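Local coordinates for protein cysteine desulfurase (Fervidobacterium islandicum, PDB 6A6E) that catalyses PLP-dependent removal of sulfur from cysteine, as a SufS-type cysteine desulfurase, and probably supplies that sulfur for iron-sulfur cluster assembly, at residues Thr103-Ala115 / Ala135-Phe149. Residues are numbered along the deposited sequence; the frame is centred on the assembly and turned at random.
Sequences TTMGINFLVNSLA and ANLVPWVRLSKFYGF. With PLP (pyridoxal-5'-phosphate), chain E.
Val111 and Trp140 carry the middle of this helix pair, and the valine rotamer shows how one residue can serve two partners. With CG1 anti to the backbone N (chi1 -177°), CG2 lies over one face of the indole, 3.5 Å from the centroid of the Trp140 six-membered ring, while CG1 turns to Leu143 and presses tightly on its CD1. The indole is held in turn from its own segment: Trp140 NE1 donates to Asn136 OD1 (2.9 Å), which lies in the ring plane and also bonds Ser181. Ile107 packs alongside, toward the cofactor end, its CG2 resting 3.2 Å from Ala135 O and its CD1 meeting Asn136 OD1, the two side chains crossing at about a right angle. Helices 103-116 and 138-147, whose segments run 31° from parallel, pack together beside the seven-stranded sheet of the fold type I PLP enzymes, with Trp140 reaching strands 125-129 and 206-210. At the cofactor end Thr104 grips phosphate oxygen O1P of PLP twice, through its backbone N (3.0 Å) and OG1 (2.6 Å), and Ala135 CB touches both that hydroxyl and C6 of the pyridine ring. Toward the far end Ala115 CB lies over the centre of one face of the Tyr147 ring, 3.6 Å from its centroid, a CH-pi contact, while Tyr147 OH donates to Asn112 OD1 (2.9 Å), amide and ring planes standing 78° apart. Asn112 ND2 bonds Asn108 O (2.8 Å), which fixes the amide and aims OD1 at the phenol.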
# COMPACT_ATOMS: atom_id res chain seq x y z
N THR A 103 -3.37 7.85 -4.06
CA THR A 103 -3.73 8.52 -5.30
C THR A 103 -2.90 8.03 -6.49
O THR A 103 -3.45 7.68 -7.51
CB THR A 103 -3.56 9.99 -5.19
OG1 THR A 103 -4.39 10.48 -4.13
CG2 THR A 103 -3.91 10.69 -6.54
N THR A 104 -1.57 8.05 -6.34
CA THR A 104 -0.69 7.65 -7.39
C THR A 104 -1.03 6.27 -7.94
O THR A 104 -1.17 6.11 -9.17
CB THR A 104 0.77 7.72 -6.93
OG1 THR A 104 1.08 9.04 -6.49
CG2 THR A 104 1.75 7.34 -8.07
N MET A 105 -1.19 5.28 -7.08
CA MET A 105 -1.59 3.94 -7.57
C MET A 105 -2.91 3.99 -8.33
O MET A 105 -3.06 3.39 -9.38
CB MET A 105 -1.69 2.91 -6.42
CG MET A 105 -2.50 1.65 -6.81
SD MET A 105 -2.41 0.28 -5.64
CE MET A 105 -3.81 -0.77 -6.15
N GLY A 106 -3.90 4.67 -7.77
CA GLY A 106 -5.18 4.89 -8.46
C GLY A 106 -5.11 5.39 -9.88
O GLY A 106 -5.75 4.83 -10.75
N ILE A 107 -4.30 6.40 -10.14
CA ILE A 107 -4.13 6.91 -11.48
C ILE A 107 -3.47 5.85 -12.35
O ILE A 107 -3.85 5.64 -13.52
CB ILE A 107 -3.34 8.25 -11.56
CG1 ILE A 107 -4.04 9.40 -10.81
CG2 ILE A 107 -3.15 8.71 -13.02
CD1 ILE A 107 -5.31 9.85 -11.48
N ASN A 108 -2.43 5.22 -11.83
CA ASN A 108 -1.78 4.17 -12.63
C ASN A 108 -2.76 3.04 -12.97
O ASN A 108 -2.73 2.50 -14.09
CB ASN A 108 -0.54 3.61 -11.91
CG ASN A 108 0.67 4.50 -12.06
OD1 ASN A 108 1.45 4.35 -13.01
ND2 ASN A 108 0.83 5.48 -11.14
N PHE A 109 -3.61 2.67 -12.01
CA PHE A 109 -4.63 1.65 -12.16
C PHE A 109 -5.52 2.04 -13.38
O PHE A 109 -5.78 1.22 -14.29
CB PHE A 109 -5.38 1.56 -10.85
CG PHE A 109 -6.62 0.70 -10.83
CD1 PHE A 109 -7.63 0.80 -11.79
CD2 PHE A 109 -6.85 -0.10 -9.72
CE1 PHE A 109 -8.79 0.04 -11.71
CE2 PHE A 109 -8.02 -0.86 -9.62
CZ PHE A 109 -8.98 -0.80 -10.64
N LEU A 110 -5.94 3.29 -13.42
CA LEU A 110 -6.85 3.74 -14.49
C LEU A 110 -6.20 3.70 -15.88
O LEU A 110 -6.82 3.19 -16.80
CB LEU A 110 -7.44 5.11 -14.16
CG LEU A 110 -8.37 5.06 -12.98
CD1 LEU A 110 -8.85 6.43 -12.56
CD2 LEU A 110 -9.59 4.20 -13.33
N VAL A 111 -5.00 4.23 -16.02
CA VAL A 111 -4.37 4.27 -17.32
C VAL A 111 -4.22 2.86 -17.87
O VAL A 111 -4.60 2.58 -19.03
CB VAL A 111 -2.92 4.88 -17.32
CG1 VAL A 111 -2.40 4.92 -18.75
CG2 VAL A 111 -2.87 6.24 -16.73
N ASN A 112 -3.64 1.97 -17.05
CA ASN A 112 -3.41 0.62 -17.45
C ASN A 112 -4.73 -0.13 -17.67
O ASN A 112 -4.82 -0.92 -18.67
CB ASN A 112 -2.53 -0.18 -16.47
CG ASN A 112 -1.12 0.27 -16.46
OD1 ASN A 112 -0.32 -0.17 -17.30
ND2 ASN A 112 -0.77 1.15 -15.47
N SER A 113 -5.69 -0.00 -16.76
CA SER A 113 -6.94 -0.72 -16.95
C SER A 113 -7.71 -0.15 -18.18
O SER A 113 -8.27 -0.92 -18.94
CB SER A 113 -7.87 -0.73 -15.74
OG SER A 113 -7.21 -1.45 -14.65
N LEU A 114 -7.76 1.16 -18.36
CA LEU A 114 -8.46 1.68 -19.57
C LEU A 114 -7.85 1.13 -20.88
O LEU A 114 -8.59 0.78 -21.81
CB LEU A 114 -8.59 3.17 -19.56
CG LEU A 114 -9.48 3.69 -18.42
CD1 LEU A 114 -9.17 5.14 -18.17
CD2 LEU A 114 -10.98 3.51 -18.55
N ALA A 115 -6.54 1.01 -20.95
CA ALA A 115 -5.88 0.51 -22.16
C ALA A 115 -6.11 -1.00 -22.36
O ALA A 115 -6.36 -1.48 -23.47
CB ALA A 115 -4.39 0.80 -22.11
N ALA A 135 1.77 12.74 -10.54
CA ALA A 135 0.91 11.52 -10.41
C ALA A 135 -0.21 11.41 -11.44
O ALA A 135 -0.62 10.29 -11.83
CB ALA A 135 0.30 11.50 -9.05
N ASN A 136 -0.70 12.58 -11.88
CA ASN A 136 -1.71 12.67 -12.95
C ASN A 136 -1.13 13.24 -14.25
O ASN A 136 -1.85 13.85 -15.07
CB ASN A 136 -2.92 13.50 -12.48
CG ASN A 136 -4.17 13.22 -13.33
OD1 ASN A 136 -4.32 12.13 -13.87
ND2 ASN A 136 -5.06 14.22 -13.43
N LEU A 137 0.16 13.00 -14.49
CA LEU A 137 0.83 13.50 -15.67
C LEU A 137 1.79 12.43 -16.19
O LEU A 137 1.61 11.93 -17.30
CB LEU A 137 1.48 14.88 -15.44
CG LEU A 137 2.09 15.56 -16.68
CD1 LEU A 137 2.05 17.07 -16.55
CD2 LEU A 137 3.51 15.13 -16.93
N VAL A 138 2.74 12.02 -15.37
CA VAL A 138 3.73 11.06 -15.82
C VAL A 138 3.15 9.74 -16.26
O VAL A 138 3.62 9.22 -17.26
CB VAL A 138 4.82 10.81 -14.77
CG1 VAL A 138 5.91 9.89 -15.33
CG2 VAL A 138 5.38 12.15 -14.35
N PRO A 139 2.12 9.19 -15.58
CA PRO A 139 1.66 7.93 -16.15
C PRO A 139 1.14 8.07 -17.60
O PRO A 139 1.42 7.23 -18.45
CB PRO A 139 0.52 7.49 -15.22
CG PRO A 139 0.68 8.25 -13.96
CD PRO A 139 1.42 9.52 -14.33
N TRP A 140 0.37 9.11 -17.86
CA TRP A 140 -0.18 9.37 -19.19
C TRP A 140 0.94 9.59 -20.22
O TRP A 140 0.97 8.94 -21.22
CB TRP A 140 -1.12 10.60 -19.14
CG TRP A 140 -2.25 10.48 -18.15
CD1 TRP A 140 -2.40 11.21 -17.00
CD2 TRP A 140 -3.40 9.65 -18.23
NE1 TRP A 140 -3.52 10.81 -16.33
CE2 TRP A 140 -4.18 9.90 -17.10
CE3 TRP A 140 -3.85 8.71 -19.15
CZ2 TRP A 140 -5.37 9.22 -16.85
CZ3 TRP A 140 -5.04 8.09 -18.93
CH2 TRP A 140 -5.78 8.34 -17.79
N VAL A 141 1.91 10.44 -19.90
CA VAL A 141 2.96 10.78 -20.86
C VAL A 141 3.84 9.57 -21.11
O VAL A 141 4.09 9.20 -22.26
CB VAL A 141 3.79 11.93 -20.35
CG1 VAL A 141 5.04 12.12 -21.17
CG2 VAL A 141 2.93 13.20 -20.25
N ARG A 142 4.27 8.87 -20.06
CA ARG A 142 5.08 7.68 -20.28
C ARG A 142 4.31 6.51 -20.92
O ARG A 142 4.80 5.86 -21.86
CB ARG A 142 5.73 7.17 -19.00
CG ARG A 142 6.68 5.96 -19.24
CD ARG A 142 7.82 6.35 -20.20
NE ARG A 142 8.84 5.33 -20.29
CZ ARG A 142 10.04 5.52 -20.86
NH1 ARG A 142 10.36 6.66 -21.47
NH2 ARG A 142 10.94 4.56 -20.79
N LEU A 143 3.12 6.20 -20.42
CA LEU A 143 2.42 5.10 -21.01
C LEU A 143 1.90 5.35 -22.46
O LEU A 143 1.68 4.35 -23.20
CB LEU A 143 1.36 4.50 -20.13
CG LEU A 143 1.85 3.77 -18.85
CD1 LEU A 143 0.66 3.55 -17.95
CD2 LEU A 143 2.54 2.47 -19.16
N SER A 144 1.80 6.62 -22.88
CA SER A 144 1.46 6.92 -24.30
C SER A 144 2.51 6.28 -25.24
O SER A 144 2.16 5.79 -26.31
CB SER A 144 1.33 8.41 -24.55
OG SER A 144 2.60 9.06 -24.51
N LYS A 145 3.74 6.16 -24.77
CA LYS A 145 4.81 5.52 -25.54
C LYS A 145 4.64 4.02 -25.67
O LYS A 145 5.20 3.48 -26.57
CB LYS A 145 6.17 5.84 -24.99
CG LYS A 145 6.37 7.31 -24.62
CD LYS A 145 6.57 8.23 -25.81
CE LYS A 145 6.32 9.68 -25.43
NZ LYS A 145 7.25 10.30 -24.43
N PHE A 146 3.88 3.34 -24.81
CA PHE A 146 3.67 1.90 -24.88
C PHE A 146 2.33 1.58 -25.51
O PHE A 146 2.20 0.55 -26.15
CB PHE A 146 3.74 1.20 -23.47
CG PHE A 146 5.12 1.19 -22.86
CD1 PHE A 146 5.58 2.29 -22.19
CD2 PHE A 146 5.96 0.12 -23.02
CE1 PHE A 146 6.86 2.35 -21.67
CE2 PHE A 146 7.26 0.15 -22.50
CZ PHE A 146 7.71 1.27 -21.84
N TYR A 147 1.29 2.37 -25.26
CA TYR A 147 -0.01 2.03 -25.75
C TYR A 147 -0.43 2.86 -26.99
O TYR A 147 -1.44 2.54 -27.58
CB TYR A 147 -1.06 2.12 -24.65
CG TYR A 147 -0.94 1.16 -23.44
CD1 TYR A 147 -1.09 -0.24 -23.56
CD2 TYR A 147 -0.74 1.67 -22.18
CE1 TYR A 147 -1.00 -1.07 -22.43
CE2 TYR A 147 -0.67 0.87 -21.07
CZ TYR A 147 -0.78 -0.49 -21.17
OH TYR A 147 -0.69 -1.19 -19.94
N GLY A 148 0.30 3.92 -27.32
CA GLY A 148 0.05 4.74 -28.51
C GLY A 148 -0.95 5.90 -28.45
O GLY A 148 -1.17 6.56 -29.49
N PHE A 149 -1.59 6.16 -27.30
CA PHE A 149 -2.59 7.24 -27.25
C PHE A 149 -1.80 8.53 -27.25
O PHE A 149 -0.60 8.49 -27.08
CB PHE A 149 -3.54 7.14 -26.05
CG PHE A 149 -2.85 6.99 -24.71
CD1 PHE A 149 -2.48 8.09 -23.99
CD2 PHE A 149 -2.56 5.74 -24.20
CE1 PHE A 149 -1.86 7.98 -22.76
CE2 PHE A 149 -1.97 5.61 -22.93
CZ PHE A 149 -1.60 6.73 -22.24
N1 PLP E . -2.19 14.90 -6.83
C2 PLP E . -2.28 15.95 -6.05
C2A PLP E . -2.95 17.19 -6.53
C3 PLP E . -1.65 15.86 -4.73
O3 PLP E . -1.70 16.93 -3.95
C4 PLP E . -1.03 14.62 -4.29
C4A PLP E . -0.47 14.42 -2.96
C5 PLP E . -0.96 13.52 -5.26
C6 PLP E . -1.55 13.75 -6.46
C5A PLP E . -0.25 12.19 -4.95
O4P PLP E . -0.56 11.50 -3.75
P PLP E . 0.26 10.25 -3.13
O1P PLP E . 0.14 9.10 -4.05
O2P PLP E . 1.63 10.84 -2.93
O3P PLP E . -0.52 10.04 -1.86